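Side-chain contacts in tRNA(Ile2) 2-agmatinylcytidine synthetase TiaS (Archaeoglobus fulgidus, PDB 5XOB), which catalyses the ATP-dependent joining of agmatine to the wobble cytidine of a minor isoleucine tRNA, so that the tRNA reads AUA instead of AUG: residues A[106-111]-A[119-124]; A[189-194]-A[221-226]; A[294-299]-A[324-329]. All coordinates share one frame; numbering follows the deposited sequence.

Interaction 1: A[106-111]-A[119-124]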
loop_
_atom_site.group_PDB
_atom_site.type_symbol
_atom_site.label_atom_id
_atom_site.label_comp_id
_atom_site.label_asym_id
_atom_site.label_seq_id
_atom_site.Cartn_x
_atom_site.Cartn_y
_atom_site.Cartn_z
ATOM N N LYS A 106 10.508 -9.977 16.511
ATOM C CA LYS A 106 10.442 -9.925 15.048
ATOM C C LYS A 106 9.325 -10.821 14.498
ATOM O O LYS A 106 8.537 -10.376 13.668
ATOM C CB LYS A 106 11.791 -10.288 14.413
ATOM C CG LYS A 106 11.908 -9.878 12.955
ATOM C CD LYS A 106 12.886 -10.756 12.177
ATOM C CE LYS A 106 12.375 -11.074 10.773
ATOM N NZ LYS A 106 11.133 -11.910 10.784
ATOM N N PRO A 107 9.246 -12.077 14.970
ATOM C CA PRO A 107 8.179 -12.960 14.495
ATOM C C PRO A 107 6.779 -12.433 14.789
ATOM O O PRO A 107 5.893 -12.513 13.939
ATOM C CB PRO A 107 8.418 -14.263 15.282
ATOM C CG PRO A 107 9.840 -14.210 15.722
ATOM C CD PRO A 107 10.141 -12.758 15.930
ATOM N N PHE A 108 6.582 -11.920 15.997
ATOM C CA PHE A 108 5.306 -11.328 16.363
ATOM C C PHE A 108 4.936 -10.237 15.365
ATOM O O PHE A 108 3.860 -10.271 14.765
ATOM C CB PHE A 108 5.354 -10.734 17.781
ATOM C CG PHE A 108 4.004 -10.280 18.292
ATOM C CD1 PHE A 108 3.200 -11.143 19.035
ATOM C CD2 PHE A 108 3.526 -9.005 18.005
ATOM C CE1 PHE A 108 1.956 -10.737 19.486
ATOM C CE2 PHE A 108 2.282 -8.599 18.457
ATOM C CZ PHE A 108 1.498 -9.464 19.198
ATOM N N ALA A 109 5.838 -9.275 15.192
ATOM C CA ALA A 109 5.613 -8.159 14.274
ATOM C C ALA A 109 5.256 -8.670 12.886
ATOM O O ALA A 109 4.272 -8.237 12.302
ATOM C CB ALA A 109 6.843 -7.269 14.207
ATOM N N ASP A 110 6.056 -9.604 12.377
ATOM C CA ASP A 110 5.810 -10.242 11.076
ATOM C C ASP A 110 4.371 -10.692 10.915
ATOM O O ASP A 110 3.715 -10.384 9.921
ATOM C CB ASP A 110 6.706 -11.474 10.905
ATOM C CG ASP A 110 7.891 -11.220 9.994
ATOM O OD1 ASP A 110 8.548 -10.155 10.122
ATOM O OD2 ASP A 110 8.172 -12.108 9.155
ATOM N N LYS A 111 3.902 -11.441 11.908
ATOM C CA LYS A 111 2.557 -12.008 11.908
ATOM C C LYS A 111 1.485 -10.922 11.976
ATOM O O LYS A 111 0.424 -11.045 11.367
ATOM C CB LYS A 111 2.408 -12.958 13.094
ATOM C CG LYS A 111 1.140 -13.786 13.087
ATOM C CD LYS A 111 1.137 -14.746 14.265
ATOM C CE LYS A 111 -0.083 -15.654 14.266
ATOM N NZ LYS A 111 -0.237 -16.356 15.574
ATOM N N ILE A 119 -5.610 -10.943 20.861
ATOM C CA ILE A 119 -5.115 -10.184 22.010
ATOM C C ILE A 119 -4.401 -11.123 22.986
ATOM O O ILE A 119 -3.381 -10.765 23.580
ATOM C CB ILE A 119 -6.245 -9.431 22.746
ATOM C CG1 ILE A 119 -7.054 -8.580 21.758
ATOM C CG2 ILE A 119 -5.666 -8.541 23.841
ATOM C CD1 ILE A 119 -8.094 -7.678 22.395
ATOM N N ASP A 120 -4.942 -12.331 23.119
ATOM C CA ASP A 120 -4.416 -13.355 24.027
ATOM C C ASP A 120 -2.939 -13.637 23.770
ATOM O O ASP A 120 -2.158 -13.863 24.707
ATOM C CB ASP A 120 -5.222 -14.642 23.850
ATOM C CG ASP A 120 -6.720 -14.404 23.930
ATOM O OD1 ASP A 120 -7.204 -14.113 25.047
ATOM O OD2 ASP A 120 -7.402 -14.489 22.879
ATOM N N GLU A 121 -2.576 -13.625 22.490
ATOM C CA GLU A 121 -1.202 -13.814 22.070
ATOM C C GLU A 121 -0.333 -12.655 22.545
ATOM O O GLU A 121 0.705 -12.879 23.172
ATOM C CB GLU A 121 -1.121 -13.958 20.550
ATOM C CG GLU A 121 0.300 -14.176 20.047
ATOM C CD GLU A 121 0.393 -15.010 18.776
ATOM O OE1 GLU A 121 -0.642 -15.184 18.080
ATOM O OE2 GLU A 121 1.518 -15.486 18.475
ATOM N N ALA A 122 -0.762 -11.423 22.270
ATOM C CA ALA A 122 -0.060 -10.240 22.789
ATOM C C ALA A 122 0.174 -10.393 24.289
ATOM O O ALA A 122 1.286 -10.211 24.783
ATOM C CB ALA A 122 -0.847 -8.964 22.502
ATOM N N LEU A 123 -0.881 -10.757 25.002
ATOM C CA LEU A 123 -0.812 -10.895 26.443
ATOM C C LEU A 123 0.124 -11.999 26.857
ATOM O O LEU A 123 0.880 -11.845 27.814
ATOM C CB LEU A 123 -2.194 -11.180 27.017
ATOM C CG LEU A 123 -3.198 -10.036 26.875
ATOM C CD1 LEU A 123 -4.583 -10.511 27.295
ATOM C CD2 LEU A 123 -2.760 -8.823 27.684
ATOM N N PHE A 124 0.068 -13.118 26.152
ATOM C CA PHE A 124 0.947 -14.228 26.482
ATOM C C PHE A 124 2.405 -13.794 26.420
ATOM O O PHE A 124 3.195 -14.079 27.321
ATOM C CB PHE A 124 0.727 -15.405 25.538
ATOM C CG PHE A 124 1.725 -16.518 25.726
ATOM C CD1 PHE A 124 1.604 -17.402 26.790
ATOM C CD2 PHE A 124 2.793 -16.670 24.851
ATOM C CE1 PHE A 124 2.520 -18.422 26.975
ATOM C CE2 PHE A 124 3.714 -17.689 25.030
ATOM C CZ PHE A 124 3.578 -18.564 26.095
#
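Lys111 and Glu121 form the salt bridge of this contact. Lys111 NZ donates to Glu121 OE1 at 2.8 Å. OE1 accepts through its syn lone pair, on the side of its sister oxygen. Glu121 OE2 is therefore also near, 3.5 Å from Lys111 NZ, but the hydrogen bond goes to OE1. The two chains come from opposite directions, and the ammonium meets the carboxylate on the syn side of OE1. Both are extended. Lys111 has CG anti to the backbone N (chi1 -171°) and stays nearly straight to NZ, which spans the distance between the helices.

Beside the ion pair lies an apolar contact. The far end of the Phe108 ring reaches the second helix. Phe108 CE1 is 3.9 Å from Glu121 CG, which sits at the ring edge, near its plane. Phe108 CZ is 4.1 Å from Ala122 CB, and the ring also meets Ala122 CA. The ring and the Glu121 carboxylate are almost perpendicular, 86° apart. Glu121 thus serves both parts: its CG packs on the ring and its carboxylate takes the lysine.

Phe108 and Ala122 are buried. Leu146 of helix 141-150 touches both of them, Ile143 touches Ala122, and Leu117 of the connecting loop touches Phe108. The charged pair lies toward the more exposed side. On the first helix, Lys106 NZ and Asp110 OD1 form a salt bridge at 3.2 Å, with a weak hydrogen bond.

The axes of the two short segments run nearly antiparallel, at 167°, and approach to 12.1 Å. That spacing is wide, so a large ring and two long chains do the bridging over a small alanine. Helices 106-114 and 119-129, joined by a short loop, make an antiparallel helical hairpin in the TCKD domain.

Interaction 2: A[189-194]-A[221-226]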
loop_
_atom_site.group_PDB
_atom_site.type_symbol
_atom_site.label_atom_id
_atom_site.label_comp_id
_atom_site.label_asym_id
_atom_site.label_seq_id
_atom_site.Cartn_x
_atom_site.Cartn_y
_atom_site.Cartn_z
ATOM N N PRO A 189 12.356 10.911 -7.842
ATOM C CA PRO A 189 11.648 10.020 -6.934
ATOM C C PRO A 189 12.228 9.961 -5.507
ATOM O O PRO A 189 11.947 9.015 -4.756
ATOM C CB PRO A 189 11.818 8.675 -7.623
ATOM C CG PRO A 189 13.198 8.752 -8.195
ATOM C CD PRO A 189 13.461 10.203 -8.511
ATOM N N GLN A 190 13.023 10.958 -5.129
ATOM C CA GLN A 190 13.536 11.036 -3.766
ATOM C C GLN A 190 12.385 11.334 -2.815
ATOM O O GLN A 190 12.438 10.988 -1.641
ATOM C CB GLN A 190 14.637 12.093 -3.662
ATOM C CG GLN A 190 15.853 11.771 -4.516
ATOM C CD GLN A 190 16.459 10.423 -4.155
ATOM O OE1 GLN A 190 16.912 10.221 -3.025
ATOM N NE2 GLN A 190 16.460 9.487 -5.109
ATOM N N THR A 191 11.367 12.009 -3.334
ATOM C CA THR A 191 10.026 11.962 -2.776
ATOM C C THR A 191 9.202 11.202 -3.796
ATOM O O THR A 191 9.509 11.246 -4.986
ATOM C CB THR A 191 9.401 13.361 -2.589
ATOM O OG1 THR A 191 8.946 13.879 -3.851
ATOM C CG2 THR A 191 10.378 14.315 -1.957
ATOM N N PHE A 192 8.158 10.511 -3.350
ATOM C CA PHE A 192 7.307 9.773 -4.276
ATOM C C PHE A 192 5.882 9.645 -3.757
ATOM O O PHE A 192 5.626 9.809 -2.562
ATOM C CB PHE A 192 7.902 8.393 -4.542
ATOM C CG PHE A 192 7.965 7.524 -3.328
ATOM C CD1 PHE A 192 6.894 6.704 -2.995
ATOM C CD2 PHE A 192 9.088 7.527 -2.510
ATOM C CE1 PHE A 192 6.937 5.896 -1.870
ATOM C CE2 PHE A 192 9.140 6.721 -1.380
ATOM C CZ PHE A 192 8.061 5.904 -1.058
ATOM N N ASP A 193 4.959 9.358 -4.672
ATOM C CA ASP A 193 3.553 9.144 -4.334
ATOM C C ASP A 193 2.960 10.265 -3.488
ATOM O O ASP A 193 2.179 10.023 -2.566
ATOM C CB ASP A 193 3.374 7.795 -3.621
ATOM C CG ASP A 193 3.344 6.631 -4.579
ATOM O OD1 ASP A 193 2.877 6.808 -5.726
ATOM O OD2 ASP A 193 3.773 5.528 -4.180
ATOM N N ASN A 194 3.332 11.495 -3.799
ATOM C CA ASN A 194 2.766 12.631 -3.107
ATOM C C ASN A 194 1.785 13.386 -4.002
ATOM O O ASN A 194 1.106 14.301 -3.547
ATOM C CB ASN A 194 3.894 13.524 -2.591
ATOM C CG ASN A 194 4.885 12.757 -1.712
ATOM O OD1 ASN A 194 4.501 12.018 -0.794
ATOM N ND2 ASN A 194 6.165 12.914 -2.004
ATOM N N VAL A 221 16.445 12.011 4.300
ATOM C CA VAL A 221 16.086 13.103 5.191
ATOM C C VAL A 221 16.258 14.405 4.410
ATOM O O VAL A 221 15.400 15.284 4.477
ATOM C CB VAL A 221 16.934 13.096 6.486
ATOM C CG1 VAL A 221 16.477 14.192 7.441
ATOM C CG2 VAL A 221 16.846 11.740 7.177
ATOM N N GLU A 222 17.350 14.491 3.644
ATOM C CA GLU A 222 17.657 15.655 2.801
ATOM C C GLU A 222 16.479 16.034 1.903
ATOM O O GLU A 222 16.023 17.177 1.913
ATOM C CB GLU A 222 18.897 15.372 1.931
ATOM C CG GLU A 222 19.218 16.451 0.890
ATOM C CD GLU A 222 20.281 16.026 -0.123
ATOM O OE1 GLU A 222 19.957 15.932 -1.333
ATOM O OE2 GLU A 222 21.443 15.789 0.285
ATOM N N ALA A 223 16.008 15.065 1.125
ATOM C CA ALA A 223 14.898 15.275 0.194
ATOM C C ALA A 223 13.637 15.698 0.924
ATOM O O ALA A 223 12.898 16.571 0.467
ATOM C CB ALA A 223 14.631 14.000 -0.589
ATOM N N LEU A 224 13.394 15.065 2.066
ATOM C CA LEU A 224 12.172 15.305 2.824
ATOM C C LEU A 224 12.102 16.750 3.301
ATOM O O LEU A 224 11.104 17.432 3.077
ATOM C CB LEU A 224 12.052 14.309 3.999
ATOM C CG LEU A 224 10.957 13.222 3.946
ATOM C CD1 LEU A 224 10.330 13.018 2.573
ATOM C CD2 LEU A 224 11.474 11.904 4.494
ATOM N N TYR A 225 13.164 17.221 3.943
ATOM C CA TYR A 225 13.206 18.606 4.414
ATOM C C TYR A 225 13.180 19.604 3.243
ATOM O O TYR A 225 12.583 20.676 3.356
ATOM C CB TYR A 225 14.422 18.847 5.323
ATOM C CG TYR A 225 14.271 18.301 6.738
ATOM C CD1 TYR A 225 13.119 18.551 7.489
ATOM C CD2 TYR A 225 15.290 17.559 7.335
ATOM C CE1 TYR A 225 12.980 18.064 8.779
ATOM C CE2 TYR A 225 15.159 17.069 8.626
ATOM C CZ TYR A 225 14.001 17.324 9.343
ATOM O OH TYR A 225 13.858 16.845 10.629
ATOM N N LYS A 226 13.811 19.246 2.125
ATOM C CA LYS A 226 13.677 20.016 0.882
ATOM C C LYS A 226 12.224 20.125 0.444
ATOM O O LYS A 226 11.752 21.213 0.108
ATOM C CB LYS A 226 14.488 19.383 -0.244
ATOM C CG LYS A 226 15.963 19.708 -0.167
ATOM C CD LYS A 226 16.720 19.058 -1.305
ATOM C CE LYS A 226 18.135 19.604 -1.405
ATOM N NZ LYS A 226 18.815 19.142 -2.647
#
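A loop packed against the start of a helix makes this contact, within the FLD domain of the enzyme. Residues 189-194 follow helix 177-187 and lead into strand 195-196. Residues 221-226 open helix 221-230. The backbones come near at Gln190 and Ala223, whose CA atoms are 6.0 Å apart.

The touch is carried by aliphatic atoms. Gln190 CB meets Ala223 CB at 3.6 Å. Both CA-CB bonds point toward the opposite segment, and the Gln190 one meets the Ala223 methyl at a slant. The same Ala223 methyl lies 3.9 Å from Gln190 O. Beyond CB, the Gln190 chain bends at its second torsion (chi2 -58°), and its amide makes no contact with residues 221-226. Thr191 adds its methyl: CG2 is 4.2 Å from Ala223 O and 4.5 Å from Ala223 CB. At Thr191, OG1 lies between the backbone N and the carbonyl carbon (chi1 77°), which leaves CG2 as the branch nearer the helix. Ala223 is therefore met by two successive loop residues, and its small side chain permits the close approach.

No hydrogen bond joins the two segments. Polar ties run within the helix or to other parts of the chain. Backbone bonds link Gln190 to Glu219 and Phe192 to Arg217, while Asn194 OD1 accepts from Arg217 N. Ser220 OG is hydrogen-bonded to Ala223 N at the helix start. On the outer side of the helix, Glu222 OE1 and Lys226 NZ form a long salt bridge of 3.7 Å.

The loop thus runs beside the end of strand 212-218 and the turn into the helix. Leu224 packs on Leu158 and Leu160 of strand 157-163 and on Ile216 of strand 212-218. Val221 and Tyr225 touch Ile241 of strand 239-244, so the helix lies over the sheet with the loop at its flank.

Interaction 3: A[294-299]-A[324-329]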
loop_
_atom_site.group_PDB
_atom_site.type_symbol
_atom_site.label_atom_id
_atom_site.label_comp_id
_atom_site.label_asym_id
_atom_site.label_seq_id
_atom_site.Cartn_x
_atom_site.Cartn_y
_atom_site.Cartn_z
ATOM N N GLY A 294 -5.870 -23.550 -7.671
ATOM C CA GLY A 294 -7.086 -23.652 -8.464
ATOM C C GLY A 294 -7.480 -22.320 -9.068
ATOM O O GLY A 294 -6.620 -21.525 -9.443
ATOM N N SER A 295 -8.785 -22.084 -9.155
ATOM C CA SER A 295 -9.327 -20.899 -9.811
ATOM C C SER A 295 -9.441 -19.730 -8.834
ATOM O O SER A 295 -10.008 -19.871 -7.745
ATOM C CB SER A 295 -10.699 -21.213 -10.412
ATOM O OG SER A 295 -11.305 -20.041 -10.930
ATOM N N VAL A 296 -8.913 -18.574 -9.242
ATOM C CA VAL A 296 -8.867 -17.386 -8.380
ATOM C C VAL A 296 -9.363 -16.122 -9.092
ATOM O O VAL A 296 -8.960 -15.821 -10.217
ATOM C CB VAL A 296 -7.439 -17.137 -7.840
ATOM C CG1 VAL A 296 -7.453 -16.026 -6.799
ATOM C CG2 VAL A 296 -6.858 -18.413 -7.238
ATOM N N LYS A 297 -10.215 -15.374 -8.395
ATOM C CA LYS A 297 -10.848 -14.182 -8.939
ATOM C C LYS A 297 -9.927 -13.008 -8.675
ATOM O O LYS A 297 -9.469 -12.823 -7.552
ATOM C CB LYS A 297 -12.205 -13.913 -8.267
ATOM C CG LYS A 297 -13.282 -14.961 -8.511
ATOM C CD LYS A 297 -13.169 -16.146 -7.551
ATOM C CE LYS A 297 -13.649 -17.448 -8.181
ATOM N NZ LYS A 297 -13.179 -18.650 -7.434
ATOM N N CYS A 298 -9.655 -12.223 -9.709
ATOM C CA CYS A 298 -8.917 -10.978 -9.556
ATOM C C CYS A 298 -9.785 -9.812 -9.968
ATOM O O CYS A 298 -10.683 -9.963 -10.803
ATOM C CB CYS A 298 -7.667 -11.006 -10.408
ATOM S SG CYS A 298 -6.622 -12.403 -9.990
ATOM N N ALA A 299 -9.494 -8.650 -9.389
ATOM C CA ALA A 299 -10.344 -7.476 -9.541
ATOM C C ALA A 299 -9.554 -6.166 -9.604
ATOM O O ALA A 299 -8.629 -5.947 -8.822
ATOM C CB ALA A 299 -11.348 -7.418 -8.398
ATOM N N GLY A 324 -1.974 -8.410 -4.504
ATOM C CA GLY A 324 -3.043 -7.765 -3.765
ATOM C C GLY A 324 -3.631 -8.539 -2.615
ATOM O O GLY A 324 -3.245 -9.669 -2.345
ATOM N N SER A 325 -4.578 -7.894 -1.943
ATOM C CA SER A 325 -5.276 -8.459 -0.799
ATOM C C SER A 325 -6.446 -9.294 -1.263
ATOM O O SER A 325 -7.038 -9.011 -2.299
ATOM C CB SER A 325 -5.806 -7.340 0.095
ATOM O OG SER A 325 -4.751 -6.506 0.538
ATOM N N MET A 326 -6.784 -10.310 -0.477
ATOM C CA MET A 326 -7.981 -11.108 -0.710
ATOM C C MET A 326 -9.083 -10.721 0.273
ATOM O O MET A 326 -8.950 -10.922 1.482
ATOM C CB MET A 326 -7.667 -12.595 -0.576
ATOM C CG MET A 326 -8.893 -13.496 -0.676
ATOM S SD MET A 326 -8.648 -14.940 -1.722
ATOM C CE MET A 326 -8.490 -14.130 -3.301
ATOM N N LYS A 327 -10.162 -10.150 -0.261
ATOM C CA LYS A 327 -11.387 -9.898 0.499
ATOM C C LYS A 327 -12.537 -10.478 -0.309
ATOM O O LYS A 327 -12.605 -10.276 -1.521
ATOM C CB LYS A 327 -11.620 -8.398 0.707
ATOM C CG LYS A 327 -10.421 -7.615 1.230
ATOM C CD LYS A 327 -10.628 -6.113 1.058
ATOM C CE LYS A 327 -9.311 -5.350 1.009
ATOM N NZ LYS A 327 -9.541 -3.912 0.695
ATOM N N LYS A 328 -13.427 -11.209 0.359
ATOM C CA LYS A 328 -14.563 -11.856 -0.303
ATOM C C LYS A 328 -14.091 -12.776 -1.434
ATOM O O LYS A 328 -14.705 -12.836 -2.494
ATOM C CB LYS A 328 -15.557 -10.802 -0.814
ATOM C CG LYS A 328 -16.126 -9.921 0.297
ATOM C CD LYS A 328 -16.101 -8.439 -0.059
ATOM C CE LYS A 328 -16.372 -7.554 1.156
ATOM N NZ LYS A 328 -15.507 -6.338 1.161
ATOM N N ASP A 329 -12.978 -13.469 -1.193
ATOM C CA ASP A 329 -12.444 -14.500 -2.089
ATOM C C ASP A 329 -11.922 -14.000 -3.448
ATOM O O ASP A 329 -11.608 -14.811 -4.327
ATOM C CB ASP A 329 -13.474 -15.622 -2.285
ATOM C CG ASP A 329 -13.990 -16.178 -0.967
ATOM O OD1 ASP A 329 -13.259 -16.960 -0.314
ATOM O OD2 ASP A 329 -15.126 -15.825 -0.581
#
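Val296 and Met326 make the apolar part of this contact. Val296 CG1 and Met326 CE, both methyl carbons, are 4.1 Å apart, and the two side chains cross obliquely. On Val296, CG1 is the branch anti to the backbone N (chi1 -172°), and this branch does the touching. Met326 starts out anti as well, then bends at its second and third torsions. The bend brings CE toward the strand of Val296. Both residues are buried. Leu261 and Thr291 also pack on Val296, and Ile331 and Asn263 on Met326.

The second kind of contact is an aliphatic chain lying against a backbone oxygen. Lys297 CD comes within 3.8 Å of Asp329 O, and Lys297 CB is 4.1 Å from the same oxygen. The lysine is folded, with bends at chi2 (84°) and chi3. Its methylene part thus stays over the Asp329 backbone while its ammonium turns back along its own strand. There Lys297 NZ makes a weak hydrogen bond of 3.4 Å to Ser295 O. The Asp329 carboxylate leads away, so the two charged groups do not pair.

Direct hydrogen bonds between the segments are absent. Strand 330-333 lies between strands 294-300 and 319-327, parallel to the first and antiparallel to the second. Lys297 and Ala299 make backbone bonds to Ile331 of that strand. Lys328 and Asp329 form the turn into it, and Asn263 OD1 accepts from Asp329 N. Both segments belong to the OB-fold nucleic acid binding domain.

The chemistry is therefore van der Waals contact with no charge pairing across it. The buried methyl pair and the lysine chain add apolar contact between elements that strand 330-333 already links by hydrogen bonds.

Overall arrangement
The three contacts lie in three successive domains, TCKD, FLD and OB-fold, and share no helix or strand. None touches another; their centres are 27 to 34 Å apart. Interaction 1 joins two helices and alone has a salt bridge across it, set beside a buried aromatic contact. Interaction 2 sets a loop on a helix, is mostly buried, and relies on small aliphatic groups. Interaction 3 links a strand to another strand and its turn, with a buried methyl pair and a more exposed lysine chain. Interactions 2 and 3 have no hydrogen bond across them, and sit on opposite sides of the chain's centre.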